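Local coordinates for uncharacterized protein (Bacteroides fragilis, PDB 3EUR) that is of unknown function but adopts a thioredoxin-like fold and may take part in thiol-disulfide chemistry, at residues V70-P75 / W93-D98; K10-F14 / N107-L111; L26-E32 / L120-K124; N5-A11 / N123-K129. Residue numbers count along the deposited sequence, not the author numbering.

Contact 1 of 4, residues V70-P75 / W93-D98; sequences VLSIYP and WTNGYD
Strands 70-74 and 94-97 run parallel at the middle of the sheet, their axes 4.6 Å apart at closest approach and inclined by 18°. The register is L71 with T94, S72 with N95, I73 with G96 and Y74 with Y97, CA-CA 4.5 to 5.1 Å. In the ladder T94 N donates to V70 O (2.9 Å), S72 N to T94 O (2.8 Å), G96 N to S72 O (2.9 Å), Y74 N to G96 O (3.0 Å) and D98 N to Y74 O (2.9 Å). Water 1 links V70 O (3.1 Å) and T94 OG1 (2.8 Å); water 2 joins P75 O to D98 OD2 (2.7 Å each). D98 OD1 and OD2 also accept hydrogen bonds from V102 N and I103 N, at helix 102-105. With V70 chi1 t and W93 chi1 m, V70 CB lies 3.8 Å over the centroid of the W93 five-membered ring, a CH-pi contact. On one face L71 CD1 meets T94 CG2 at 3.6 Å; on the other, with Y74 chi1 t and Y97 chi1 p, Y74 CD2 meets Y97 CB at 4.1 Å. The pair belongs to a beta-alpha-beta unit of the thioredoxin-like fold. Helix 79-85 connects the strands and its W82 meets both tyrosine rings, strand 33-38 bonds to L71 and I73, and strand 15-18 adjoins Y97.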
loop_
_atom_site.group_PDB
_atom_site.type_symbol
_atom_site.label_atom_id
_atom_site.label_comp_id
_atom_site.label_asym_id
_atom_site.label_seq_id
_atom_site.Cartn_x
_atom_site.Cartn_y
_atom_site.Cartn_z
ATOM N N VAL A 70 6.415 -2.791 -1.504
ATOM C CA VAL A 70 4.983 -2.751 -1.254
ATOM C C VAL A 70 4.765 -2.456 0.239
ATOM O O VAL A 70 5.306 -3.166 1.114
ATOM C CB VAL A 70 4.294 -4.058 -1.637
ATOM C CG1 VAL A 70 2.798 -4.015 -1.288
ATOM C CG2 VAL A 70 4.475 -4.382 -3.133
ATOM N N LEU A 71 3.971 -1.419 0.521
ATOM C CA LEU A 71 3.512 -1.078 1.864
ATOM C C LEU A 71 2.011 -1.249 1.854
ATOM O O LEU A 71 1.287 -0.470 1.241
ATOM C CB LEU A 71 3.919 0.357 2.201
ATOM C CG LEU A 71 3.507 0.818 3.604
ATOM C CD1 LEU A 71 4.073 -0.051 4.682
ATOM C CD2 LEU A 71 3.932 2.269 3.769
ATOM N N SER A 72 1.543 -2.326 2.474
ATOM C CA SER A 72 0.127 -2.571 2.624
ATOM C C SER A 72 -0.378 -1.942 3.907
ATOM O O SER A 72 0.248 -2.082 4.978
ATOM C CB SER A 72 -0.168 -4.049 2.650
ATOM O OG SER A 72 -1.374 -4.378 3.343
ATOM N N ILE A 73 -1.501 -1.255 3.842
ATOM C CA ILE A 73 -2.068 -0.578 5.002
ATOM C C ILE A 73 -3.543 -0.880 5.129
ATOM O O ILE A 73 -4.322 -0.649 4.185
ATOM C CB ILE A 73 -1.812 0.946 4.975
ATOM C CG1 ILE A 73 -2.328 1.637 6.241
ATOM C CG2 ILE A 73 -2.377 1.676 3.792
ATOM C CD1 ILE A 73 -1.637 1.171 7.557
ATOM N N TYR A 74 -3.919 -1.360 6.301
ATOM C CA TYR A 74 -5.296 -1.606 6.664
ATOM C C TYR A 74 -5.814 -0.467 7.496
ATOM O O TYR A 74 -5.285 -0.202 8.582
ATOM C CB TYR A 74 -5.353 -2.901 7.462
ATOM C CG TYR A 74 -6.726 -3.231 8.008
ATOM C CD1 TYR A 74 -7.762 -3.530 7.188
ATOM C CD2 TYR A 74 -6.952 -3.349 9.343
ATOM C CE1 TYR A 74 -9.009 -3.835 7.692
ATOM C CE2 TYR A 74 -8.223 -3.636 9.856
ATOM C CZ TYR A 74 -9.228 -3.904 9.023
ATOM O OH TYR A 74 -10.480 -4.209 9.518
ATOM N N PRO A 75 -6.868 0.251 7.021
ATOM C CA PRO A 75 -7.287 1.484 7.711
ATOM C C PRO A 75 -8.516 1.328 8.595
ATOM O O PRO A 75 -9.002 2.310 9.139
ATOM C CB PRO A 75 -7.638 2.390 6.555
ATOM C CG PRO A 75 -8.247 1.448 5.562
ATOM C CD PRO A 75 -7.414 0.214 5.637
ATOM N N TRP A 93 6.504 -8.087 1.568
ATOM C CA TRP A 93 5.837 -6.804 1.656
ATOM C C TRP A 93 5.847 -6.337 3.118
ATOM O O TRP A 93 6.037 -7.164 4.033
ATOM C CB TRP A 93 4.393 -6.911 1.163
ATOM C CG TRP A 93 4.242 -7.430 -0.238
ATOM C CD1 TRP A 93 5.210 -7.578 -1.200
ATOM C CD2 TRP A 93 3.019 -7.856 -0.825
ATOM N NE1 TRP A 93 4.645 -8.085 -2.332
ATOM C CE2 TRP A 93 3.312 -8.265 -2.145
ATOM C CE3 TRP A 93 1.703 -7.957 -0.362
ATOM C CZ2 TRP A 93 2.342 -8.809 -2.990
ATOM C CZ3 TRP A 93 0.759 -8.464 -1.211
ATOM C CH2 TRP A 93 1.094 -8.888 -2.508
ATOM N N THR A 94 5.641 -5.040 3.312
ATOM C CA THR A 94 5.513 -4.469 4.649
ATOM C C THR A 94 4.021 -4.298 4.898
ATOM O O THR A 94 3.373 -3.525 4.209
ATOM C CB THR A 94 6.279 -3.178 4.734
ATOM O OG1 THR A 94 7.669 -3.414 4.414
ATOM C CG2 THR A 94 6.149 -2.584 6.164
ATOM N N ASN A 95 3.474 -5.066 5.838
ATOM C CA ASN A 95 2.054 -5.210 6.001
ATOM C C ASN A 95 1.640 -4.649 7.364
ATOM O O ASN A 95 1.960 -5.238 8.367
ATOM C CB ASN A 95 1.728 -6.709 5.831
ATOM C CG ASN A 95 2.238 -7.287 4.459
ATOM O OD1 ASN A 95 1.867 -6.735 3.404
ATOM N ND2 ASN A 95 3.047 -8.429 4.467
ATOM N N GLY A 96 0.978 -3.502 7.389
ATOM C CA GLY A 96 0.629 -2.851 8.624
ATOM C C GLY A 96 -0.822 -2.455 8.725
ATOM O O GLY A 96 -1.572 -2.504 7.757
ATOM N N TYR A 97 -1.204 -2.077 9.931
ATOM C CA TYR A 97 -2.527 -1.521 10.209
ATOM C C TYR A 97 -2.412 -0.151 10.860
ATOM O O TYR A 97 -1.400 0.222 11.433
ATOM C CB TYR A 97 -3.377 -2.494 11.060
ATOM C CG TYR A 97 -2.824 -2.781 12.430
ATOM C CD1 TYR A 97 -3.270 -2.063 13.545
ATOM C CD2 TYR A 97 -1.895 -3.787 12.639
ATOM C CE1 TYR A 97 -2.784 -2.363 14.843
ATOM C CE2 TYR A 97 -1.444 -4.099 13.923
ATOM C CZ TYR A 97 -1.894 -3.379 14.998
ATOM O OH TYR A 97 -1.417 -3.723 16.259
ATOM N N ASP A 98 -3.508 0.586 10.768
ATOM C CA ASP A 98 -3.600 1.918 11.291
ATOM C C ASP A 98 -4.231 1.866 12.674
ATOM O O ASP A 98 -5.453 1.920 12.833
ATOM C CB ASP A 98 -4.472 2.737 10.332
ATOM C CG ASP A 98 -4.572 4.220 10.687
ATOM O OD1 ASP A 98 -4.168 4.621 11.802
ATOM O OD2 ASP A 98 -5.158 4.938 9.845
HETATM O O HOH W 1 8.206 -4.062 1.794
HETATM O O HOH W 2 -7.870 4.751 9.590
#

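Contact 2 of 4, residues K10-F14 / N107-L111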
loop_
_atom_site.group_PDB
_atom_site.type_symbol
_atom_site.label_atom_id
_atom_site.label_comp_id
_atom_site.label_asym_id
_atom_site.label_seq_id
_atom_site.Cartn_x
_atom_site.Cartn_y
_atom_site.Cartn_z
ATOM N N LYS A 10 3.077 15.505 -2.392
ATOM C CA LYS A 10 3.539 14.518 -1.426
ATOM C C LYS A 10 2.336 13.841 -0.778
ATOM O O LYS A 10 1.451 14.501 -0.245
ATOM C CB LYS A 10 4.416 15.197 -0.358
ATOM C CG LYS A 10 5.236 14.266 0.493
ATOM C CD LYS A 10 6.121 15.006 1.502
ATOM C CE LYS A 10 7.100 14.048 2.173
ATOM N NZ LYS A 10 8.127 14.787 2.987
ATOM N N ALA A 11 2.324 12.517 -0.803
ATOM C CA ALA A 11 1.278 11.746 -0.145
ATOM C C ALA A 11 1.245 12.095 1.327
ATOM O O ALA A 11 2.286 12.392 1.922
ATOM C CB ALA A 11 1.544 10.252 -0.340
ATOM N N LEU A 12 0.075 11.966 1.938
ATOM C CA LEU A 12 -0.071 12.233 3.353
ATOM C C LEU A 12 0.580 11.174 4.212
ATOM O O LEU A 12 0.457 9.979 3.956
ATOM C CB LEU A 12 -1.541 12.358 3.728
ATOM C CG LEU A 12 -2.168 13.689 3.467
ATOM C CD1 LEU A 12 -1.732 14.698 4.555
ATOM C CD2 LEU A 12 -2.138 14.154 2.078
ATOM N N ASN A 13 1.311 11.583 5.257
ATOM C CA ASN A 13 1.941 10.643 6.145
ATOM C C ASN A 13 0.956 9.968 7.050
ATOM O O ASN A 13 -0.175 10.461 7.289
ATOM C CB ASN A 13 2.963 11.378 6.991
ATOM C CG ASN A 13 4.007 10.514 7.634
ATOM O OD1 ASN A 13 4.277 9.413 7.170
ATOM N ND2 ASN A 13 4.702 11.076 8.663
ATOM N N PHE A 14 1.365 8.814 7.601
ATOM C CA PHE A 14 0.627 8.090 8.613
ATOM C C PHE A 14 1.556 7.124 9.302
ATOM O O PHE A 14 2.573 6.747 8.730
ATOM C CB PHE A 14 -0.604 7.381 7.993
ATOM C CG PHE A 14 -0.226 6.375 6.949
ATOM C CD1 PHE A 14 0.144 5.080 7.278
ATOM C CD2 PHE A 14 -0.181 6.750 5.607
ATOM C CE1 PHE A 14 0.545 4.185 6.304
ATOM C CE2 PHE A 14 0.210 5.823 4.661
ATOM C CZ PHE A 14 0.559 4.584 5.009
ATOM N N ASN A 107 -9.444 11.720 7.548
ATOM C CA ASN A 107 -9.764 11.757 6.093
ATOM C C ASN A 107 -8.524 11.939 5.259
ATOM O O ASN A 107 -8.482 12.777 4.377
ATOM C CB ASN A 107 -10.707 12.925 5.786
ATOM C CG ASN A 107 -12.067 12.664 6.281
ATOM O OD1 ASN A 107 -12.779 11.784 5.757
ATOM N ND2 ASN A 107 -12.449 13.385 7.318
ATOM N N LEU A 108 -7.479 11.194 5.583
ATOM C CA LEU A 108 -6.196 11.411 4.914
ATOM C C LEU A 108 -6.129 10.850 3.495
ATOM O O LEU A 108 -5.404 11.400 2.662
ATOM C CB LEU A 108 -5.068 10.790 5.721
ATOM C CG LEU A 108 -4.821 11.323 7.132
ATOM C CD1 LEU A 108 -3.606 10.651 7.731
ATOM C CD2 LEU A 108 -4.694 12.860 7.063
ATOM N N TYR A 109 -6.869 9.772 3.247
ATOM C CA TYR A 109 -6.962 9.106 1.963
ATOM C C TYR A 109 -8.432 8.767 1.730
ATOM O O TYR A 109 -9.160 8.441 2.646
ATOM C CB TYR A 109 -6.151 7.780 1.896
ATOM C CG TYR A 109 -4.643 7.980 1.870
ATOM C CD1 TYR A 109 -3.922 7.902 0.704
ATOM C CD2 TYR A 109 -3.956 8.268 3.023
ATOM C CE1 TYR A 109 -2.567 8.114 0.690
ATOM C CE2 TYR A 109 -2.609 8.507 3.021
ATOM C CZ TYR A 109 -1.898 8.428 1.848
ATOM O OH TYR A 109 -0.545 8.633 1.806
ATOM N N ASP A 110 -8.853 8.812 0.486
ATOM C CA ASP A 110 -10.194 8.389 0.074
ATOM C C ASP A 110 -10.245 6.875 0.152
ATOM O O ASP A 110 -9.493 6.207 -0.551
ATOM C CB ASP A 110 -10.441 8.857 -1.349
ATOM C CG ASP A 110 -11.805 8.525 -1.893
ATOM O OD1 ASP A 110 -12.645 7.915 -1.211
ATOM O OD2 ASP A 110 -12.040 8.886 -3.064
ATOM N N LEU A 111 -11.126 6.332 0.993
ATOM C CA LEU A 111 -11.247 4.923 1.234
ATOM C C LEU A 111 -12.462 4.296 0.553
ATOM O O LEU A 111 -12.742 3.126 0.746
ATOM C CB LEU A 111 -11.286 4.654 2.743
ATOM C CG LEU A 111 -10.082 5.130 3.534
ATOM C CD1 LEU A 111 -10.256 4.783 4.983
ATOM C CD2 LEU A 111 -8.784 4.550 2.978
#
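L108 and Y109 meet the chain at 11-14 through a small apolar cluster. The phenol ring of Y109 reaches across the gap, so that Y109 CE2 lies 4.0 Å from F14 CD2 and 4.1 Å from L12 CB, while A11 CB comes within 3.4 Å of Y109 OH. L108, with chi1 m and chi2 t, extends its CD1 to 3.5 Å from N13 O and 4.4 Å from F14 CB; its other methyl, L108 CD2, is 4.3 Å from L12 CD1. Closest in backbone terms are L12 and L108, whose CA atoms are 6.4 Å apart, too far for the two irregular segments to pair as strands. The polar edge is a single hydrogen bond: Y109 OH donates to L12 O at 2.7 Å, with the oxygen near the plane of the ring. Y109 thus supplies the hydrogen bond and part of the apolar surface, and L108 the rest on that side. At the outer end, N107 leaves helix 102-105 with positive phi in a Schellman motif, and L108 and Y109 come next in the chain. The contact joins the N-terminal arm, just ahead of strand 15-18, to the loop after that helix. I103 of the helix touches F14 and Y109, L36 of strand 33-38 packs on the same two rings, and Y118 of strand 116-120 meets Y109 edge-to-face.

Contact 3 of 4, residues L26-E32 / L120-K124; sequences LYQFPAE and LDKNK
The tip of the hairpin between strands 116-120 and 126-131 docks on the loop 26-32, the buried K124 side chain between them. CA-CA distances are 7.0 Å for Y27 - K124 and 4.5 Å for E32 - K122. Type I turns span L26-F29 (F29 N to L26 O, 3.0 Å) and D121-K124 (K124 N to D121 O, 2.9 Å). D121 OD1 adds an Asx turn, accepting from N123 N at 2.9 Å; K124 is at 73/20. With chi1 and chi2 m, chi3 t and chi4 m, K124 NZ donates to F29 O at 2.7 Å. Water 3 joins Y27 O and K124 NZ (2.8 Å each); water 4 joins A31 O (2.7 Å), D121 O (2.8 Å) and K124 NZ (2.9 Å); water 6 joins E32 O (2.7 Å) and K122 N (2.9 Å). Inside, L26 CD1 meets L120 CD1 at 4.0 Å. T34 of strand 33-38 touches K124 and F29, while L71 of strand 68-74 packs against L26 and F29.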
loop_
_atom_site.group_PDB
_atom_site.type_symbol
_atom_site.label_atom_id
_atom_site.label_comp_id
_atom_site.label_asym_id
_atom_site.label_seq_id
_atom_site.Cartn_x
_atom_site.Cartn_y
_atom_site.Cartn_z
ATOM N N LEU A 26 4.914 6.291 6.895
ATOM C CA LEU A 26 5.155 6.367 5.433
ATOM C C LEU A 26 6.439 7.123 5.123
ATOM O O LEU A 26 7.259 6.706 4.322
ATOM C CB LEU A 26 3.946 6.972 4.724
ATOM C CG LEU A 26 4.101 7.124 3.199
ATOM C CD1 LEU A 26 4.218 5.778 2.491
ATOM C CD2 LEU A 26 2.981 7.983 2.630
ATOM N N TYR A 27 6.628 8.273 5.772
ATOM C CA TYR A 27 7.734 9.122 5.395
ATOM C C TYR A 27 9.085 8.507 5.782
ATOM O O TYR A 27 10.089 8.833 5.187
ATOM C CB TYR A 27 7.592 10.545 5.993
ATOM C CG TYR A 27 6.528 11.384 5.338
ATOM C CD1 TYR A 27 5.693 10.913 4.339
ATOM C CD2 TYR A 27 6.344 12.689 5.758
ATOM C CE1 TYR A 27 4.725 11.724 3.764
ATOM C CE2 TYR A 27 5.391 13.509 5.179
ATOM C CZ TYR A 27 4.553 13.011 4.210
ATOM O OH TYR A 27 3.589 13.848 3.706
ATOM N N GLN A 28 9.083 7.623 6.767
ATOM C CA GLN A 28 10.290 6.908 7.180
ATOM C C GLN A 28 10.607 5.652 6.322
ATOM O O GLN A 28 11.627 5.034 6.548
ATOM C CB GLN A 28 10.155 6.461 8.616
ATOM C CG GLN A 28 10.092 7.586 9.654
ATOM C CD GLN A 28 9.542 7.109 10.989
ATOM O OE1 GLN A 28 9.225 5.941 11.168
ATOM N NE2 GLN A 28 9.428 8.027 11.926
ATOM N N PHE A 29 9.712 5.280 5.410
ATOM C CA PHE A 29 9.799 4.007 4.680
ATOM C C PHE A 29 10.704 4.152 3.491
ATOM O O PHE A 29 10.366 4.880 2.562
ATOM C CB PHE A 29 8.387 3.634 4.244
ATOM C CG PHE A 29 8.259 2.286 3.591
ATOM C CD1 PHE A 29 8.282 1.144 4.377
ATOM C CD2 PHE A 29 8.059 2.135 2.231
ATOM C CE1 PHE A 29 8.121 -0.115 3.800
ATOM C CE2 PHE A 29 7.891 0.900 1.662
ATOM C CZ PHE A 29 7.907 -0.236 2.450
ATOM N N PRO A 30 11.861 3.464 3.456
ATOM C CA PRO A 30 12.803 3.723 2.359
ATOM C C PRO A 30 12.552 2.884 1.123
ATOM O O PRO A 30 12.535 1.664 1.227
ATOM C CB PRO A 30 14.164 3.369 3.004
ATOM C CG PRO A 30 13.819 2.238 3.942
ATOM C CD PRO A 30 12.446 2.602 4.506
ATOM N N ALA A 31 12.415 3.528 -0.011
ATOM C CA ALA A 31 12.252 2.801 -1.274
ATOM C C ALA A 31 12.391 3.770 -2.425
ATOM O O ALA A 31 11.834 4.877 -2.359
ATOM C CB ALA A 31 10.923 2.076 -1.361
ATOM N N GLU A 32 13.039 3.363 -3.517
ATOM C CA GLU A 32 13.026 4.195 -4.724
ATOM C C GLU A 32 11.577 4.405 -5.201
ATOM O O GLU A 32 11.227 5.499 -5.637
ATOM C CB GLU A 32 13.889 3.586 -5.808
ATOM C CG GLU A 32 13.994 4.474 -7.044
ATOM C CD GLU A 32 14.792 3.864 -8.175
ATOM O OE1 GLU A 32 14.737 2.652 -8.321
ATOM O OE2 GLU A 32 15.477 4.636 -8.897
ATOM N N LEU A 120 4.387 5.853 -5.429
ATOM C CA LEU A 120 5.085 7.005 -4.874
ATOM C C LEU A 120 6.581 6.925 -5.191
ATOM O O LEU A 120 7.149 5.813 -5.222
ATOM C CB LEU A 120 4.922 7.031 -3.349
ATOM C CG LEU A 120 3.522 6.870 -2.807
ATOM C CD1 LEU A 120 3.526 6.857 -1.268
ATOM C CD2 LEU A 120 2.554 7.907 -3.318
ATOM N N ASP A 121 7.216 8.061 -5.438
ATOM C CA ASP A 121 8.647 8.092 -5.650
ATOM C C ASP A 121 9.394 8.088 -4.304
ATOM O O ASP A 121 8.805 7.907 -3.245
ATOM C CB ASP A 121 9.062 9.251 -6.589
ATOM C CG ASP A 121 9.122 10.609 -5.928
ATOM O OD1 ASP A 121 8.853 10.744 -4.695
ATOM O OD2 ASP A 121 9.476 11.545 -6.661
ATOM N N LYS A 122 10.712 8.270 -4.378
ATOM C CA LYS A 122 11.552 8.135 -3.198
ATOM C C LYS A 122 11.202 9.132 -2.109
ATOM O O LYS A 122 11.429 8.863 -0.928
ATOM C CB LYS A 122 13.039 8.218 -3.527
ATOM C CG LYS A 122 13.525 9.533 -4.011
ATOM C CD LYS A 122 14.991 9.536 -4.338
ATOM C CE LYS A 122 15.474 10.914 -4.698
ATOM N NZ LYS A 122 16.927 10.935 -4.965
ATOM N N ASN A 123 10.692 10.290 -2.517
ATOM C CA ASN A 123 10.283 11.366 -1.608
ATOM C C ASN A 123 8.825 11.294 -1.222
ATOM O O ASN A 123 8.314 12.182 -0.572
ATOM C CB ASN A 123 10.579 12.714 -2.226
ATOM C CG ASN A 123 12.030 12.884 -2.620
ATOM O OD1 ASN A 123 12.329 13.332 -3.779
ATOM N ND2 ASN A 123 12.917 12.610 -1.746
ATOM N N LYS A 124 8.136 10.252 -1.667
ATOM C CA LYS A 124 6.694 10.066 -1.431
ATOM C C LYS A 124 5.828 11.020 -2.263
ATOM O O LYS A 124 4.644 11.167 -1.968
ATOM C CB LYS A 124 6.304 10.049 0.036
ATOM C CG LYS A 124 7.196 9.110 0.861
ATOM C CD LYS A 124 7.178 7.659 0.400
ATOM C CE LYS A 124 8.063 6.731 1.209
ATOM N NZ LYS A 124 9.512 6.987 1.035
HETATM O O HOH W 3 10.356 9.305 2.460
HETATM O O HOH W 4 9.391 5.774 -1.565
HETATM O O HOH W 5 12.454 6.536 0.361
HETATM O O HOH W 6 12.149 7.677 -6.876
#

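Contact 4 of 4, residues N5-A11 / N123-K129; sequences NRLGTKA and NKTVLLK
A chain segment without regular strand structure pairs with the residue just before strand 126-131 through a single bridge, K10 with T125, CA atoms 4.2 Å apart. Its bonds, A11 N to K124 O and V126 N to T9 O, both 2.9 Å, follow the pattern that flanks a non-hydrogen-bonded antiparallel pair, but over this one bridge only, the chains crossing steeply. A third, G8 N to V126 O (2.9 Å), comes from the type II turn R6-T9, with L7 at -46/133 and G8 at 79/7. T9 N (3.1 Å) and T9 OG1 (2.7 Å) donate to R6 O. V126, chi1 t, has CG2 4.1 Å from A11 CB and CG1 4.2 Å from L7 CD2. Strand 126-131 is outermost in the sheet within this chain, and the N-terminal segment lies along the turn leading into it; a classic bulge follows, L127 and L128 facing L119. K129 CD passes N5 O at 3.5 Å, and its NZ bonds to K4 O. Because every hydrogen bond across the segments is between main-chain atoms, the pairing rests on backbone shape, and V126, with L7 and A11, provides the apolar part.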
loop_
_atom_site.group_PDB
_atom_site.type_symbol
_atom_site.label_atom_id
_atom_site.label_comp_id
_atom_site.label_asym_id
_atom_site.label_seq_id
_atom_site.Cartn_x
_atom_site.Cartn_y
_atom_site.Cartn_z
ATOM N N ASN A 5 -3.336 13.961 -1.824
ATOM C CA ASN A 5 -2.646 12.907 -2.515
ATOM C C ASN A 5 -2.773 13.078 -4.037
ATOM O O ASN A 5 -2.588 12.117 -4.753
ATOM C CB ASN A 5 -3.093 11.525 -2.064
ATOM C CG ASN A 5 -3.093 11.405 -0.557
ATOM O OD1 ASN A 5 -4.164 11.130 0.092
ATOM N ND2 ASN A 5 -1.961 11.564 -0.001
ATOM N N ARG A 6 -2.950 14.304 -4.540
ATOM C CA ARG A 6 -3.027 14.478 -5.960
ATOM C C ARG A 6 -1.676 14.262 -6.626
ATOM O O ARG A 6 -0.590 14.383 -6.006
ATOM C CB ARG A 6 -3.689 15.760 -6.341
ATOM C CG ARG A 6 -2.840 16.904 -6.326
ATOM C CD ARG A 6 -3.553 18.225 -6.734
ATOM N NE ARG A 6 -4.214 18.048 -8.009
ATOM C CZ ARG A 6 -5.539 17.986 -8.273
ATOM N NH1 ARG A 6 -5.952 17.672 -9.479
ATOM N NH2 ARG A 6 -6.446 18.221 -7.369
ATOM N N LEU A 7 -1.710 13.915 -7.910
ATOM C CA LEU A 7 -0.516 13.704 -8.702
ATOM C C LEU A 7 0.487 14.801 -8.495
ATOM O O LEU A 7 0.149 15.977 -8.554
ATOM C CB LEU A 7 -0.782 13.598 -10.197
ATOM C CG LEU A 7 -1.522 12.344 -10.624
ATOM C CD1 LEU A 7 -2.051 12.512 -12.051
ATOM C CD2 LEU A 7 -0.588 11.119 -10.544
ATOM N N GLY A 8 1.736 14.415 -8.281
ATOM C CA GLY A 8 2.803 15.354 -8.212
ATOM C C GLY A 8 2.947 16.105 -6.902
ATOM O O GLY A 8 3.765 17.017 -6.786
ATOM N N THR A 9 2.169 15.723 -5.909
ATOM C CA THR A 9 2.258 16.263 -4.555
ATOM C C THR A 9 2.635 15.146 -3.584
ATOM O O THR A 9 2.599 13.974 -3.932
ATOM C CB THR A 9 0.944 16.937 -4.121
ATOM O OG1 THR A 9 -0.053 15.951 -3.850
ATOM C CG2 THR A 9 0.483 17.954 -5.185
ATOM N N LYS A 10 3.077 15.505 -2.392
ATOM C CA LYS A 10 3.539 14.518 -1.426
ATOM C C LYS A 10 2.336 13.841 -0.778
ATOM O O LYS A 10 1.451 14.501 -0.245
ATOM C CB LYS A 10 4.416 15.197 -0.358
ATOM C CG LYS A 10 5.236 14.266 0.493
ATOM C CD LYS A 10 6.121 15.006 1.502
ATOM C CE LYS A 10 7.100 14.048 2.173
ATOM N NZ LYS A 10 8.127 14.787 2.987
ATOM N N ALA A 11 2.324 12.517 -0.803
ATOM C CA ALA A 11 1.278 11.746 -0.145
ATOM C C ALA A 11 1.245 12.095 1.327
ATOM O O ALA A 11 2.286 12.392 1.922
ATOM C CB ALA A 11 1.544 10.252 -0.340
ATOM N N ASN A 123 10.692 10.290 -2.517
ATOM C CA ASN A 123 10.283 11.366 -1.608
ATOM C C ASN A 123 8.825 11.294 -1.222
ATOM O O ASN A 123 8.314 12.182 -0.572
ATOM C CB ASN A 123 10.579 12.714 -2.226
ATOM C CG ASN A 123 12.030 12.884 -2.620
ATOM O OD1 ASN A 123 12.329 13.332 -3.779
ATOM N ND2 ASN A 123 12.917 12.610 -1.746
ATOM N N LYS A 124 8.136 10.252 -1.667
ATOM C CA LYS A 124 6.694 10.066 -1.431
ATOM C C LYS A 124 5.828 11.020 -2.263
ATOM O O LYS A 124 4.644 11.167 -1.968
ATOM C CB LYS A 124 6.304 10.049 0.036
ATOM C CG LYS A 124 7.196 9.110 0.861
ATOM C CD LYS A 124 7.178 7.659 0.400
ATOM C CE LYS A 124 8.063 6.731 1.209
ATOM N NZ LYS A 124 9.512 6.987 1.035
ATOM N N THR A 125 6.393 11.551 -3.324
ATOM C CA THR A 125 5.587 12.271 -4.315
ATOM C C THR A 125 4.734 11.255 -5.082
ATOM O O THR A 125 5.216 10.210 -5.498
ATOM C CB THR A 125 6.481 13.049 -5.279
ATOM O OG1 THR A 125 7.275 13.962 -4.538
ATOM C CG2 THR A 125 5.687 13.823 -6.352
ATOM N N VAL A 126 3.464 11.610 -5.299
ATOM C CA VAL A 126 2.531 10.757 -5.978
ATOM C C VAL A 126 2.827 10.711 -7.463
ATOM O O VAL A 126 2.714 11.704 -8.159
ATOM C CB VAL A 126 1.065 11.175 -5.711
ATOM C CG1 VAL A 126 0.106 10.329 -6.520
ATOM C CG2 VAL A 126 0.749 11.131 -4.251
ATOM N N LEU A 127 3.194 9.527 -7.947
ATOM C CA LEU A 127 3.371 9.209 -9.363
ATOM C C LEU A 127 2.089 8.709 -9.989
ATOM O O LEU A 127 1.822 9.002 -11.167
ATOM C CB LEU A 127 4.486 8.196 -9.549
ATOM C CG LEU A 127 5.875 8.563 -9.011
ATOM C CD1 LEU A 127 6.823 7.414 -9.188
ATOM C CD2 LEU A 127 6.368 9.866 -9.620
ATOM N N LEU A 128 1.317 7.891 -9.282
ATOM C CA LEU A 128 0.013 7.431 -9.718
ATOM C C LEU A 128 -0.905 7.431 -8.497
ATOM O O LEU A 128 -0.536 6.939 -7.445
ATOM C CB LEU A 128 0.037 6.022 -10.297
ATOM C CG LEU A 128 0.847 5.763 -11.523
ATOM C CD1 LEU A 128 0.984 4.256 -11.770
ATOM C CD2 LEU A 128 0.227 6.474 -12.736
ATOM N N LYS A 129 -2.075 8.043 -8.643
ATOM C CA LYS A 129 -3.111 8.090 -7.645
ATOM C C LYS A 129 -4.227 7.094 -7.975
ATOM O O LYS A 129 -4.830 7.204 -9.040
ATOM C CB LYS A 129 -3.694 9.518 -7.547
ATOM C CG LYS A 129 -4.955 9.534 -6.648
ATOM C CD LYS A 129 -5.478 10.929 -6.387
ATOM C CE LYS A 129 -6.591 10.941 -5.373
ATOM N NZ LYS A 129 -7.053 12.362 -5.055
#

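In the fold
The N-terminal arm ties contacts 2, 3 and 4 together. Contacts 2 and 4 share K10 and A11, contacts 3 and 4 share N123 and K124, and each pair has centres about 10 Å apart. Y27 of contact 3 bonds through its OH to A11 O at 2.6 Å, and its ring takes K10 in a cation-pi contact. Contact 1 lies deeper, its centre about 6 Å from the centre of the chain, and meets contacts 2 and 3 largely through side chains: I73 CG1 is 3.8 Å from F14 CE1, and L71 CD2 is 3.7 Å from L26 CD1. Contact 4 stays apart from it, with nearest atoms about 7 Å away.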